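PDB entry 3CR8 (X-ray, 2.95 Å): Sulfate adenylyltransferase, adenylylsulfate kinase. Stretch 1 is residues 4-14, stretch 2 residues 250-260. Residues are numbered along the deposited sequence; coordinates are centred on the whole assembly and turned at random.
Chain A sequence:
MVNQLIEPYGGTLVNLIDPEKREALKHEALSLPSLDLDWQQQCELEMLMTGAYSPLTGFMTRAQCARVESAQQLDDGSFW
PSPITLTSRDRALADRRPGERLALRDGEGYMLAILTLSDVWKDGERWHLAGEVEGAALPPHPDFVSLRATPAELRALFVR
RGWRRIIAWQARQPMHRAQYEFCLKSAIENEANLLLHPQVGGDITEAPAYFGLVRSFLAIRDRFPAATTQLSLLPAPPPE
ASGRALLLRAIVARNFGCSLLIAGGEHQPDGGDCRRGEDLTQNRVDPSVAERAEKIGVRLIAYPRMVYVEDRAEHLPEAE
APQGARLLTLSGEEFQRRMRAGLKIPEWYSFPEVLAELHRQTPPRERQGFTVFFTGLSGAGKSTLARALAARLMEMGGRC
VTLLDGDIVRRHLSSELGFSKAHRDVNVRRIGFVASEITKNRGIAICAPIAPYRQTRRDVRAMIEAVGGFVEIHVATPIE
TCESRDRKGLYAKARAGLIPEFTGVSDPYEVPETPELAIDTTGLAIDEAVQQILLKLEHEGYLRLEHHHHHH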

# COMPACT_ATOMS: atom_id res chain seq x y z
N GLN A 4 30.35 14.54 -35.39
CA GLN A 4 30.93 13.20 -35.45
C GLN A 4 31.70 12.78 -34.18
O GLN A 4 31.62 13.47 -33.15
CB GLN A 4 31.81 13.05 -36.69
CG GLN A 4 31.21 12.14 -37.77
CD GLN A 4 31.72 10.70 -37.68
OE1 GLN A 4 32.01 10.07 -38.70
NE2 GLN A 4 31.83 10.17 -36.45
N LEU A 5 32.42 11.66 -34.25
CA LEU A 5 33.10 11.15 -33.05
C LEU A 5 34.48 11.75 -32.85
O LEU A 5 35.43 11.37 -33.54
CB LEU A 5 33.23 9.63 -33.09
CG LEU A 5 32.61 8.97 -31.86
CD1 LEU A 5 33.44 7.82 -31.38
CD2 LEU A 5 32.40 9.98 -30.74
N ILE A 6 34.58 12.67 -31.89
CA ILE A 6 35.81 13.43 -31.70
C ILE A 6 36.96 12.47 -31.66
O ILE A 6 36.99 11.56 -30.84
CB ILE A 6 35.82 14.29 -30.45
CG1 ILE A 6 37.10 15.12 -30.41
CG2 ILE A 6 35.71 13.42 -29.20
CD1 ILE A 6 37.14 16.15 -29.31
N GLU A 7 38.01 12.71 -32.45
CA GLU A 7 39.16 11.82 -32.52
C GLU A 7 40.15 11.96 -31.37
O GLU A 7 40.04 12.90 -30.63
CB GLU A 7 39.89 12.04 -33.83
N PRO A 8 41.09 11.03 -31.18
CA PRO A 8 41.90 11.14 -29.97
C PRO A 8 42.69 12.42 -30.00
O PRO A 8 42.87 12.99 -31.09
CB PRO A 8 42.85 9.95 -30.08
CG PRO A 8 42.07 8.95 -30.92
CD PRO A 8 41.29 9.77 -31.91
N TYR A 9 43.12 12.88 -28.83
CA TYR A 9 43.98 14.05 -28.72
C TYR A 9 45.30 13.67 -29.37
O TYR A 9 45.68 12.51 -29.38
CB TYR A 9 44.19 14.40 -27.26
CG TYR A 9 44.84 15.73 -27.03
CD1 TYR A 9 44.42 16.85 -27.74
CD2 TYR A 9 45.87 15.89 -26.10
CE1 TYR A 9 45.00 18.09 -27.54
CE2 TYR A 9 46.45 17.12 -25.90
CZ TYR A 9 46.01 18.23 -26.63
OH TYR A 9 46.57 19.47 -26.44
N GLY A 10 46.01 14.65 -29.90
CA GLY A 10 47.27 14.35 -30.55
C GLY A 10 47.03 13.73 -31.91
O GLY A 10 47.85 13.85 -32.81
N GLY A 11 45.88 13.07 -32.05
CA GLY A 11 45.39 12.69 -33.35
C GLY A 11 45.18 11.20 -33.49
O GLY A 11 44.44 10.73 -34.36
N THR A 12 45.85 10.45 -32.63
CA THR A 12 45.72 9.00 -32.68
C THR A 12 45.84 8.37 -31.30
O THR A 12 46.62 8.85 -30.46
CB THR A 12 46.74 8.38 -33.66
OG1 THR A 12 47.47 7.35 -32.98
CG2 THR A 12 47.72 9.44 -34.19
N LEU A 13 45.05 7.32 -31.07
CA LEU A 13 44.88 6.75 -29.73
C LEU A 13 46.04 5.86 -29.26
O LEU A 13 46.28 4.79 -29.81
CB LEU A 13 43.60 5.92 -29.69
CG LEU A 13 42.66 5.97 -28.48
CD1 LEU A 13 42.12 4.59 -28.20
CD2 LEU A 13 43.30 6.59 -27.20
N VAL A 14 46.76 6.29 -28.24
CA VAL A 14 47.86 5.49 -27.71
C VAL A 14 47.40 4.13 -27.19
O VAL A 14 46.29 3.98 -26.69
CB VAL A 14 48.61 6.21 -26.59
CG1 VAL A 14 49.67 5.30 -26.02
CG2 VAL A 14 49.21 7.54 -27.10
N ALA A 250 39.29 17.20 -19.31
CA ALA A 250 38.80 17.51 -20.66
C ALA A 250 39.55 16.71 -21.71
O ALA A 250 38.96 16.32 -22.72
CB ALA A 250 39.00 18.96 -20.94
N ILE A 251 40.85 16.50 -21.49
CA ILE A 251 41.65 15.73 -22.44
C ILE A 251 41.33 14.27 -22.35
O ILE A 251 41.19 13.62 -23.38
CB ILE A 251 43.15 15.91 -22.24
CG1 ILE A 251 43.53 17.39 -22.40
CG2 ILE A 251 43.92 15.05 -23.24
CD1 ILE A 251 44.99 17.66 -22.74
N VAL A 252 41.20 13.74 -21.14
CA VAL A 252 40.83 12.34 -21.07
C VAL A 252 39.40 12.16 -21.55
O VAL A 252 39.06 11.15 -22.16
CB VAL A 252 41.06 11.70 -19.67
CG1 VAL A 252 42.00 12.56 -18.82
CG2 VAL A 252 39.76 11.44 -18.98
N ALA A 253 38.55 13.16 -21.32
CA ALA A 253 37.19 13.09 -21.84
C ALA A 253 37.24 12.95 -23.36
O ALA A 253 36.51 12.17 -23.98
CB ALA A 253 36.42 14.31 -21.47
N ARG A 254 38.13 13.73 -23.96
CA ARG A 254 38.32 13.65 -25.39
C ARG A 254 38.83 12.30 -25.83
O ARG A 254 38.40 11.77 -26.86
CB ARG A 254 39.30 14.69 -25.85
CG ARG A 254 39.46 14.65 -27.35
CD ARG A 254 40.56 15.54 -27.83
NE ARG A 254 40.67 15.44 -29.27
CZ ARG A 254 41.34 16.30 -30.01
NH1 ARG A 254 41.94 17.32 -29.42
NH2 ARG A 254 41.42 16.12 -31.32
N ASN A 255 39.77 11.74 -25.08
CA ASN A 255 40.34 10.46 -25.47
C ASN A 255 39.35 9.31 -25.33
O ASN A 255 39.41 8.32 -26.04
CB ASN A 255 41.64 10.19 -24.73
CG ASN A 255 42.81 11.00 -25.29
OD1 ASN A 255 42.88 11.22 -26.50
ND2 ASN A 255 43.72 11.45 -24.41
N PHE A 256 38.38 9.48 -24.45
CA PHE A 256 37.32 8.49 -24.33
C PHE A 256 36.19 8.63 -25.39
O PHE A 256 35.37 7.73 -25.58
CB PHE A 256 36.73 8.53 -22.93
CG PHE A 256 37.45 7.67 -21.93
CD1 PHE A 256 37.14 6.33 -21.81
CD2 PHE A 256 38.43 8.21 -21.08
CE1 PHE A 256 37.79 5.54 -20.89
CE2 PHE A 256 39.08 7.42 -20.18
CZ PHE A 256 38.76 6.08 -20.09
N GLY A 257 36.16 9.76 -26.09
CA GLY A 257 35.18 9.97 -27.13
C GLY A 257 34.28 11.17 -26.89
O GLY A 257 33.49 11.56 -27.75
N CYS A 258 34.38 11.78 -25.72
CA CYS A 258 33.44 12.84 -25.38
C CYS A 258 33.88 14.18 -25.93
O CYS A 258 35.07 14.52 -25.88
CB CYS A 258 33.29 12.92 -23.87
SG CYS A 258 32.98 11.36 -23.22
N SER A 259 32.93 14.96 -26.42
CA SER A 259 33.23 16.30 -26.89
C SER A 259 32.68 17.41 -25.96
O SER A 259 32.84 18.60 -26.24
CB SER A 259 32.73 16.49 -28.34
OG SER A 259 31.33 16.33 -28.44
N LEU A 260 32.03 17.00 -24.88
CA LEU A 260 31.55 17.93 -23.87
C LEU A 260 31.84 17.40 -22.45
O LEU A 260 31.85 16.20 -22.21
CB LEU A 260 30.06 18.22 -24.06
CG LEU A 260 29.69 18.94 -25.36
CD1 LEU A 260 29.15 17.97 -26.40
CD2 LEU A 260 28.70 20.06 -25.11

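Two segments far apart in sequence meet here: residues 4-14, an irregular segment without helix or strand, lie along the last turns of a helix that ends near Gly-257. Helix side chains satisfy two backbone groups of the segment, Glu-7 O and Tyr-9 N. The approach is close: the CA atoms of Pro-8 and Asn-255 are 4.8 Å apart, those of Ile-6 and Gly-257 5.8 Å, and the contact buries 578 Å² in all.

Two hydrogen bonds hold the segments together, each pairing a side chain of the helix with the backbone of the loop. Arg-254 extends with chi1, chi2 and chi3 all t, and its NE donates to the carbonyl O of Glu-7 at 2.9 Å, with an N-H...O angle of 158°. The acceptor lies near the guanidinium plane, where the N-H bonds point. Arg-254 NH2 also comes within 3.5 Å of Pro-8 O, but the angle is too poor for a hydrogen bond.

The second bond runs the other way. The amide N of Tyr-9 donates to Asn-255 OD1 at 2.9 Å and 161°. Asparagine suits this place because its amide carries both an acceptor and a donor: OD1 serves the loop, while ND2 is hydrogen-bonded elsewhere in the structure. Pro-8, just before Tyr-9, has no amide hydrogen to be satisfied.

Packing contacts accompany these bonds. Ile-6 points toward the helix; its CD1 lies 3.4 Å from Arg-254 CG, against the aliphatic part of that side chain, and its CG2 is 3.2 Å from Gly-257 O. Tyr-9 makes an apolar contact, its CE2 3.5 Å from Ile-251 CD1, while Arg-254 NH1 approaches the ring edge, 3.0 Å from Tyr-9 CD1. The tyrosine hydroxyl, OH, is hydrogen-bonded elsewhere in the structure, so the buried residue does not leave its polar end unsatisfied.

The helix closes with a Schellman motif. Cys-258 N bonds to Ala-253 O at 2.8 Å, and Gly-257 N to Arg-254 O at 3.1 Å, so amides beyond the helix still find acceptors in its last turn. The turn requires positive phi at Gly-257, 120°, and at these backbone angles a CB would be jammed against the carbonyl O of Phe-256. Glycine therefore answers a local backbone demand, while its own carbonyl O touches Leu-5 CD2 at 3.6 Å.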